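Local coordinates for putative effector, AYWB SAP54-like protein ('Echinacea purpurea' witches'-broom phytoplasma, PDB 6INR) that acts as a phytoplasmal effector that causes phyllody symptoms and probably does so by interacting with plant MADS transcription factors, at residues N29-I34 with E76-Y81; D36-I41 with Q69-Q74. All coordinates share one frame; numbering follows the deposited sequence.

How the interactions relate
Interactions 1 and 2 are successive levels of one antiparallel pairing between helix 16-49 and helix 55-84, with centres about 10 Å apart. Interaction 2 is nested inside the loop closed by interaction 1, so it lies nearer the turn between the helices. The two levels touch directly: L30 CD2 of interaction 1 comes within 3.3 Å of Q74 O of interaction 2, I34 CG1 lies 3.4 Å from Q74 OE1, and I34 O is 4.1 Å from I71 CD1. Q74 and I34 therefore bridge the apolar level and the amide-centred one. A cadmium ion lies about 10 Å from the side chain of Y81 in interaction 1.

Interaction 1: residues N29-I34 with E76-Y81; sequences NLKQKI and EQLKTY
L30 and L78 share one conformation: in each, CG is anti to the backbone N, with chi1 -164° in L30 and -162° in L78. Both CA-CB bonds point toward the opposing helix, and these two residues also have the nearest CA atoms, 7.0 Å apart. The CD2 branch of L30 does most of the touching. L30 CD2 reaches the opposing backbone, 3.5 Å from L78 N, and lies equally close, at 3.5 Å, to Q77 CB. The side chains of L30 and Q77 cross at about a right angle. L30 CD2 also meets L78 CD1 at 3.9 Å. The same methyl approaches the Y81 ring at its edge, in the ring plane; L30 CD2 lies 3.9 Å from Y81 CD2, so this contact is made at the rim of the ring and not through a face.

L78 returns the contact by splitting its methyls. L78 CD1 lies 3.9 Å from K31 CG, in the aliphatic part of that side chain, while L78 CD2 faces I34 CD1 at 4.2 Å. I27, one turn before K31, also packs on L78. The contact is thus apolar, with L30 buried and K31 and Q77 at its exposed margins.

The axes of segments 29-34 and 76-81 approach to 10.4 Å, and their N-to-C directions differ by 163°. L30 sits among Q74, Q77, L78 and Y81, and L78 among I27, L30, K31 and I34. Each leucine therefore enters a set of four residues spaced i, i+3, i+4 and i+7, the reciprocal knobs-into-holes packing of an antiparallel coiled-coil hairpin.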
ATOM      1  N   ASN A  29      -9.314  -1.380  -3.648  1.00 21.47           N
ATOM      2  CA  ASN A  29      -8.351  -2.463  -3.576  1.00 23.25           C
ATOM      3  C   ASN A  29      -7.009  -1.892  -3.185  1.00 22.13           C
ATOM      4  O   ASN A  29      -6.290  -2.460  -2.390  1.00 20.34           O
ATOM      5  CB  ASN A  29      -8.238  -3.236  -4.877  1.00 25.60           C
ATOM      6  CG  ASN A  29      -9.528  -3.932  -5.272  1.00 29.74           C
ATOM      7  OD1 ASN A  29      -9.736  -4.217  -6.453  1.00 34.37           O
ATOM      8  ND2 ASN A  29     -10.391  -4.245  -4.294  1.00 32.59           N
ATOM      9  N   LEU A  30      -6.715  -0.728  -3.741  1.00 22.63           N
ATOM     10  CA  LEU A  30      -5.466  -0.015  -3.426  1.00 22.37           C
ATOM     11  C   LEU A  30      -5.391   0.393  -1.955  1.00 21.84           C
ATOM     12  O   LEU A  30      -4.371   0.233  -1.304  1.00 20.64           O
ATOM     13  CB  LEU A  30      -5.303   1.223  -4.294  1.00 23.24           C
ATOM     14  CG  LEU A  30      -3.887   1.788  -4.307  1.00 24.26           C
ATOM     15  CD1 LEU A  30      -2.857   0.719  -4.654  1.00 25.14           C
ATOM     16  CD2 LEU A  30      -3.811   2.924  -5.317  1.00 25.29           C
ATOM     17  N   LYS A  31      -6.468   0.960  -1.462  1.00 21.09           N
ATOM     18  CA  LYS A  31      -6.587   1.276  -0.044  1.00 22.21           C
ATOM     19  C   LYS A  31      -6.475   0.070   0.893  1.00 22.14           C
ATOM     20  O   LYS A  31      -5.922   0.172   1.999  1.00 21.03           O
ATOM     21  CB  LYS A  31      -7.905   1.959   0.219  1.00 24.67           C
ATOM     22  CG  LYS A  31      -7.975   3.379  -0.301  1.00 28.31           C
ATOM     23  CD  LYS A  31      -9.219   4.019   0.297  1.00 32.24           C
ATOM     24  CE  LYS A  31      -9.669   5.266  -0.427  1.00 37.54           C
ATOM     25  NZ  LYS A  31     -11.065   5.568   0.010  1.00 41.89           N
ATOM     26  N   GLN A  32      -7.021  -1.070   0.482  1.00 22.24           N
ATOM     27  CA  GLN A  32      -6.868  -2.279   1.306  1.00 21.75           C
ATOM     28  C   GLN A  32      -5.426  -2.724   1.339  1.00 20.50           C
ATOM     29  O   GLN A  32      -4.971  -3.263   2.339  1.00 20.44           O
ATOM     30  CB  GLN A  32      -7.730  -3.422   0.796  1.00 24.22           C
ATOM     31  CG  GLN A  32      -9.213  -3.101   0.871  1.00 27.58           C
ATOM     32  CD  GLN A  32     -10.098  -4.153   0.241  1.00 32.05           C
ATOM     33  OE1 GLN A  32      -9.777  -4.735  -0.805  1.00 41.10           O
ATOM     34  NE2 GLN A  32     -11.243  -4.384   0.858  1.00 34.29           N
ATOM     35  N   LYS A  33      -4.725  -2.555   0.226  1.00 19.09           N
ATOM     36  CA  LYS A  33      -3.302  -2.897   0.169  1.00 19.27           C
ATOM     37  C   LYS A  33      -2.481  -1.980   1.099  1.00 19.31           C
ATOM     38  O   LYS A  33      -1.581  -2.402   1.813  1.00 19.21           O
ATOM     39  CB  LYS A  33      -2.779  -2.830  -1.266  1.00 20.04           C
ATOM     40  CG  LYS A  33      -2.928  -4.113  -2.080  1.00 21.57           C
ATOM     41  CD  LYS A  33      -3.041  -3.807  -3.563  1.00 24.08           C
ATOM     42  CE  LYS A  33      -2.414  -4.882  -4.449  1.00 27.41           C
ATOM     43  NZ  LYS A  33      -3.019  -6.240  -4.313  1.00 27.40           N
ATOM     44  N   ILE A  34      -2.805  -0.713   1.080  1.00 19.23           N
ATOM     45  CA  ILE A  34      -2.103   0.243   1.914  1.00 19.47           C
ATOM     46  C   ILE A  34      -2.344  -0.100   3.378  1.00 18.89           C
ATOM     47  O   ILE A  34      -1.432  -0.086   4.201  1.00 17.85           O
ATOM     48  CB  ILE A  34      -2.562   1.678   1.614  1.00 20.28           C
ATOM     49  CG1 ILE A  34      -1.939   2.144   0.290  1.00 21.06           C
ATOM     50  CG2 ILE A  34      -2.219   2.601   2.772  1.00 20.83           C
ATOM     51  CD1 ILE A  34      -2.652   3.325  -0.291  1.00 20.87           C
ATOM     52  N   GLU A  76       0.681   7.481  -4.173  1.00 36.30           N
ATOM     53  CA  GLU A  76       0.854   8.125  -5.496  1.00 40.44           C
ATOM     54  C   GLU A  76      -0.248   7.687  -6.483  1.00 38.24           C
ATOM     55  O   GLU A  76      -0.962   8.514  -7.070  1.00 39.76           O
ATOM     56  CB  GLU A  76       2.222   7.763  -6.115  1.00 48.36           C
ATOM     57  CG  GLU A  76       3.339   8.785  -5.972  1.00 54.28           C
ATOM     58  CD  GLU A  76       4.503   8.485  -6.925  1.00 63.02           C
ATOM     59  OE1 GLU A  76       5.221   7.480  -6.689  1.00 63.86           O
ATOM     60  OE2 GLU A  76       4.691   9.240  -7.920  1.00 62.28           O
ATOM     61  N   GLN A  77      -0.357   6.374  -6.668  1.00 36.30           N
ATOM     62  CA  GLN A  77      -1.370   5.770  -7.581  1.00 35.82           C
ATOM     63  C   GLN A  77      -2.732   6.213  -7.202  1.00 31.82           C
ATOM     64  O   GLN A  77      -3.560   6.508  -8.026  1.00 29.37           O
ATOM     65  CB  GLN A  77      -1.413   4.256  -7.472  1.00 38.20           C
ATOM     66  CG  GLN A  77      -0.692   3.546  -8.572  1.00 43.82           C
ATOM     67  CD  GLN A  77      -0.176   2.218  -8.110  1.00 46.70           C
ATOM     68  OE1 GLN A  77      -0.924   1.262  -7.891  1.00 50.81           O
ATOM     69  NE2 GLN A  77       1.131   2.145  -7.964  1.00 67.17           N
ATOM     70  N   LEU A  78      -2.947   6.222  -5.912  1.00 31.04           N
ATOM     71  CA  LEU A  78      -4.231   6.592  -5.359  1.00 35.17           C
ATOM     72  C   LEU A  78      -4.584   7.969  -5.891  1.00 38.56           C
ATOM     73  O   LEU A  78      -5.706   8.229  -6.348  1.00 39.09           O
ATOM     74  CB  LEU A  78      -4.117   6.596  -3.835  1.00 35.96           C
ATOM     75  CG  LEU A  78      -5.354   6.539  -2.965  1.00 36.12           C
ATOM     76  CD1 LEU A  78      -6.148   5.267  -3.250  1.00 37.17           C
ATOM     77  CD2 LEU A  78      -4.894   6.598  -1.511  1.00 34.97           C
ATOM     78  N   LYS A  79      -3.574   8.830  -5.902  1.00 42.51           N
ATOM     79  CA  LYS A  79      -3.752  10.218  -6.370  1.00 43.39           C
ATOM     80  C   LYS A  79      -4.157  10.228  -7.831  1.00 38.47           C
ATOM     81  O   LYS A  79      -5.128  10.876  -8.223  1.00 37.84           O
ATOM     82  CB  LYS A  79      -2.489  11.080  -6.162  1.00 50.24           C
ATOM     83  CG  LYS A  79      -2.664  12.165  -5.104  1.00 57.41           C
ATOM     84  CD  LYS A  79      -1.553  13.209  -5.152  1.00 66.50           C
ATOM     85  CE  LYS A  79      -1.995  14.559  -4.569  1.00 72.07           C
ATOM     86  NZ  LYS A  79      -1.050  15.669  -4.897  1.00 75.40           N
ATOM     87  N   THR A  80      -3.388   9.507  -8.628  1.00 33.77           N
ATOM     88  CA  THR A  80      -3.659   9.401 -10.068  1.00 32.50           C
ATOM     89  C   THR A  80      -5.060   8.837 -10.350  1.00 35.14           C
ATOM     90  O   THR A  80      -5.786   9.332 -11.224  1.00 35.41           O
ATOM     91  CB  THR A  80      -2.658   8.483 -10.771  1.00 30.67           C
ATOM     92  OG1 THR A  80      -1.325   8.962 -10.544  1.00 28.51           O
ATOM     93  CG2 THR A  80      -2.960   8.421 -12.263  1.00 29.62           C
ATOM     94  N   TYR A  81      -5.428   7.792  -9.611  1.00 34.31           N
ATOM     95  CA  TYR A  81      -6.758   7.160  -9.793  1.00 34.50           C
ATOM     96  C   TYR A  81      -7.860   8.158  -9.520  1.00 37.21           C
ATOM     97  O   TYR A  81      -8.830   8.225 -10.248  1.00 35.94           O
ATOM     98  CB  TYR A  81      -6.984   5.912  -8.918  1.00 32.14           C
ATOM     99  CG  TYR A  81      -6.409   4.621  -9.475  1.00 27.99           C
ATOM    100  CD1 TYR A  81      -6.729   4.178 -10.749  1.00 27.19           C
ATOM    101  CD2 TYR A  81      -5.590   3.826  -8.704  1.00 26.84           C
ATOM    102  CE1 TYR A  81      -6.210   2.985 -11.250  1.00 26.14           C
ATOM    103  CE2 TYR A  81      -5.055   2.646  -9.196  1.00 26.50           C
ATOM    104  CZ  TYR A  81      -5.364   2.219 -10.464  1.00 26.53           C
ATOM    105  OH  TYR A  81      -4.808   1.029 -10.924  1.00 25.70           O
TER

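Interaction 2: residues D36-I41 with Q69-Q74; sequences DNATKI and QLIDNQ
The side chains of N37 and Q74 cross at about a right angle, yet their terminal amides are only 24° from coplanar. N37 ND2 donates to Q74 OE1 over 3.0 Å, with an N-H...O angle of 137°, so the bond is bent. Q74 OE1 lies in the amide plane of N37, whereas the donor sits to the side of the Q74 carbonyl, at a C=O...N angle of 108°, and is tilted from the carbonyl plane. The side chain of L70 also crosses that of N37 at about a right angle. L70 CD2 lies 3.4 Å from both OD1 and ND2 of N37, an apolar neighbour to the buried amide.

N37 thus enters a hole formed by Y67, L70, I71 and Q74, the i, i+3, i+4, i+7 pattern of knobs-into-holes packing in an antiparallel coiled coil, here with a polar residue as the knob.

I71 packs in the reverse direction. I71 CG1 is anti to the carbonyl carbon and meets N37 CB at 3.7 Å. Beyond it, I71 CD1 reaches the backbone of the opposing helix, 3.7 Å from A38 N, and touches A38 CB at 4.1 Å. The side chains of I41 and I71 point tip to tip, with I41 CD1 and I71 CD1 4.0 Å apart.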
ATOM      1  N   ASP A  36      -3.029  -3.007   4.611  1.00 18.14           N
ATOM      2  CA  ASP A  36      -2.336  -4.260   4.968  1.00 19.57           C
ATOM      3  C   ASP A  36      -0.859  -4.064   5.048  1.00 19.09           C
ATOM      4  O   ASP A  36      -0.171  -4.719   5.837  1.00 19.39           O
ATOM      5  CB  ASP A  36      -2.619  -5.396   3.992  1.00 21.54           C
ATOM      6  CG  ASP A  36      -4.079  -5.837   4.019  1.00 26.19           C
ATOM      7  OD1 ASP A  36      -4.794  -5.596   5.038  1.00 27.23           O
ATOM      8  OD2 ASP A  36      -4.536  -6.407   2.987  1.00 32.35           O
ATOM      9  N   ASN A  37      -0.351  -3.195   4.190  1.00 18.95           N
ATOM     10  CA  ASN A  37       1.089  -2.883   4.237  1.00 18.82           C
ATOM     11  C   ASN A  37       1.420  -2.131   5.541  1.00 18.15           C
ATOM     12  O   ASN A  37       2.444  -2.363   6.180  1.00 15.82           O
ATOM     13  CB  ASN A  37       1.534  -2.082   3.027  1.00 18.90           C
ATOM     14  CG  ASN A  37       1.708  -2.936   1.796  1.00 18.71           C
ATOM     15  OD1 ASN A  37       2.152  -4.085   1.864  1.00 18.34           O
ATOM     16  ND2 ASN A  37       1.397  -2.361   0.646  1.00 18.45           N
ATOM     17  N   ALA A  38       0.478  -1.284   5.941  1.00 18.71           N
ATOM     18  CA  ALA A  38       0.582  -0.513   7.182  1.00 19.62           C
ATOM     19  C   ALA A  38       0.538  -1.413   8.394  1.00 21.05           C
ATOM     20  O   ALA A  38       1.188  -1.157   9.404  1.00 24.05           O
ATOM     21  CB  ALA A  38      -0.534   0.501   7.281  1.00 19.72           C
ATOM     22  N   THR A  39      -0.279  -2.443   8.297  1.00 21.80           N
ATOM     23  CA  THR A  39      -0.328  -3.521   9.287  1.00 21.40           C
ATOM     24  C   THR A  39       1.005  -4.253   9.332  1.00 21.57           C
ATOM     25  O   THR A  39       1.534  -4.541  10.388  1.00 22.41           O
ATOM     26  CB  THR A  39      -1.460  -4.513   8.932  1.00 20.98           C
ATOM     27  OG1 THR A  39      -2.707  -3.893   9.256  1.00 20.11           O
ATOM     28  CG2 THR A  39      -1.338  -5.842   9.666  1.00 20.02           C
ATOM     29  N   LYS A  40       1.526  -4.562   8.168  1.00 23.54           N
ATOM     30  CA  LYS A  40       2.799  -5.281   8.057  1.00 27.01           C
ATOM     31  C   LYS A  40       3.879  -4.516   8.825  1.00 27.84           C
ATOM     32  O   LYS A  40       4.753  -5.101   9.447  1.00 26.62           O
ATOM     33  CB  LYS A  40       3.225  -5.385   6.591  1.00 30.21           C
ATOM     34  CG  LYS A  40       3.543  -6.787   6.094  1.00 34.36           C
ATOM     35  CD  LYS A  40       4.593  -7.458   6.956  1.00 37.72           C
ATOM     36  CE  LYS A  40       5.201  -8.669   6.263  1.00 38.87           C
ATOM     37  NZ  LYS A  40       6.167  -9.360   7.158  1.00 39.68           N
ATOM     38  N   ILE A  41       3.803  -3.194   8.772  1.00 27.25           N
ATOM     39  CA  ILE A  41       4.857  -2.357   9.367  1.00 25.24           C
ATOM     40  C   ILE A  41       4.706  -2.383  10.878  1.00 24.88           C
ATOM     41  O   ILE A  41       5.668  -2.587  11.606  1.00 23.55           O
ATOM     42  CB  ILE A  41       4.894  -0.910   8.823  1.00 26.05           C
ATOM     43  CG1 ILE A  41       5.545  -0.851   7.431  1.00 26.01           C
ATOM     44  CG2 ILE A  41       5.716  -0.012   9.733  1.00 26.51           C
ATOM     45  CD1 ILE A  41       5.282   0.465   6.719  1.00 26.47           C
ATOM     46  N   GLN A  69       8.113   2.220   1.152  1.00 35.94           N
ATOM     47  CA  GLN A  69       8.234   2.629  -0.267  1.00 37.50           C
ATOM     48  C   GLN A  69       7.019   2.180  -1.054  1.00 33.95           C
ATOM     49  O   GLN A  69       6.499   2.890  -1.889  1.00 30.44           O
ATOM     50  CB  GLN A  69       9.499   2.080  -0.897  1.00 43.30           C
ATOM     51  CG  GLN A  69      10.713   2.401  -0.054  1.00 52.05           C
ATOM     52  CD  GLN A  69      11.977   1.691  -0.489  1.00 60.27           C
ATOM     53  OE1 GLN A  69      11.955   0.506  -0.865  1.00 62.74           O
ATOM     54  NE2 GLN A  69      13.107   2.409  -0.415  1.00 61.05           N
ATOM     55  N   LEU A  70       6.591   0.968  -0.747  1.00 32.13           N
ATOM     56  CA  LEU A  70       5.381   0.368  -1.319  1.00 28.81           C
ATOM     57  C   LEU A  70       4.197   1.254  -0.994  1.00 26.09           C
ATOM     58  O   LEU A  70       3.422   1.616  -1.864  1.00 26.61           O
ATOM     59  CB  LEU A  70       5.182  -1.035  -0.732  1.00 29.72           C
ATOM     60  CG  LEU A  70       4.578  -2.163  -1.542  1.00 29.77           C
ATOM     61  CD1 LEU A  70       5.444  -2.638  -2.690  1.00 31.70           C
ATOM     62  CD2 LEU A  70       4.373  -3.310  -0.588  1.00 29.60           C
ATOM     63  N   ILE A  71       4.077   1.634   0.266  1.00 24.64           N
ATOM     64  CA  ILE A  71       2.937   2.452   0.688  1.00 25.12           C
ATOM     65  C   ILE A  71       3.014   3.781  -0.041  1.00 27.72           C
ATOM     66  O   ILE A  71       2.005   4.416  -0.362  1.00 29.33           O
ATOM     67  CB  ILE A  71       2.894   2.722   2.208  1.00 25.98           C
ATOM     68  CG1 ILE A  71       2.530   1.449   2.975  1.00 26.21           C
ATOM     69  CG2 ILE A  71       1.877   3.827   2.534  1.00 25.10           C
ATOM     70  CD1 ILE A  71       2.236   1.667   4.446  1.00 26.00           C
ATOM     71  N   ASP A  72       4.239   4.177  -0.343  1.00 30.36           N
ATOM     72  CA  ASP A  72       4.515   5.497  -0.923  1.00 32.31           C
ATOM     73  C   ASP A  72       4.004   5.605  -2.331  1.00 29.53           C
ATOM     74  O   ASP A  72       3.372   6.587  -2.678  1.00 26.49           O
ATOM     75  CB  ASP A  72       6.016   5.825  -0.916  1.00 38.60           C
ATOM     76  CG  ASP A  72       6.451   6.558   0.357  1.00 44.32           C
ATOM     77  OD1 ASP A  72       5.645   7.368   0.883  1.00 48.26           O
ATOM     78  OD2 ASP A  72       7.590   6.328   0.833  1.00 51.18           O
ATOM     79  N   ASN A  73       4.305   4.584  -3.130  1.00 30.73           N
ATOM     80  CA  ASN A  73       3.781   4.464  -4.513  1.00 32.34           C
ATOM     81  C   ASN A  73       2.283   4.398  -4.527  1.00 28.02           C
ATOM     82  O   ASN A  73       1.633   5.040  -5.330  1.00 24.49           O
ATOM     83  CB  ASN A  73       4.294   3.224  -5.232  1.00 38.23           C
ATOM     84  CG  ASN A  73       5.774   3.247  -5.402  1.00 44.97           C
ATOM     85  OD1 ASN A  73       6.287   3.875  -6.330  1.00 55.68           O
ATOM     86  ND2 ASN A  73       6.486   2.618  -4.470  1.00 48.79           N
ATOM     87  N   GLN A  74       1.749   3.592  -3.619  1.00 26.04           N
ATOM     88  CA  GLN A  74       0.314   3.308  -3.618  1.00 24.52           C
ATOM     89  C   GLN A  74      -0.457   4.568  -3.345  1.00 25.99           C
ATOM     90  O   GLN A  74      -1.494   4.800  -3.948  1.00 26.50           O
ATOM     91  CB  GLN A  74      -0.028   2.205  -2.632  1.00 22.70           C
ATOM     92  CG  GLN A  74       0.674   0.934  -3.050  1.00 20.61           C
ATOM     93  CD  GLN A  74       0.555  -0.177  -2.068  1.00 18.99           C
ATOM     94  OE1 GLN A  74       0.415   0.044  -0.881  1.00 17.00           O
ATOM     95  NE2 GLN A  74       0.612  -1.415  -2.575  1.00 19.86           N
TER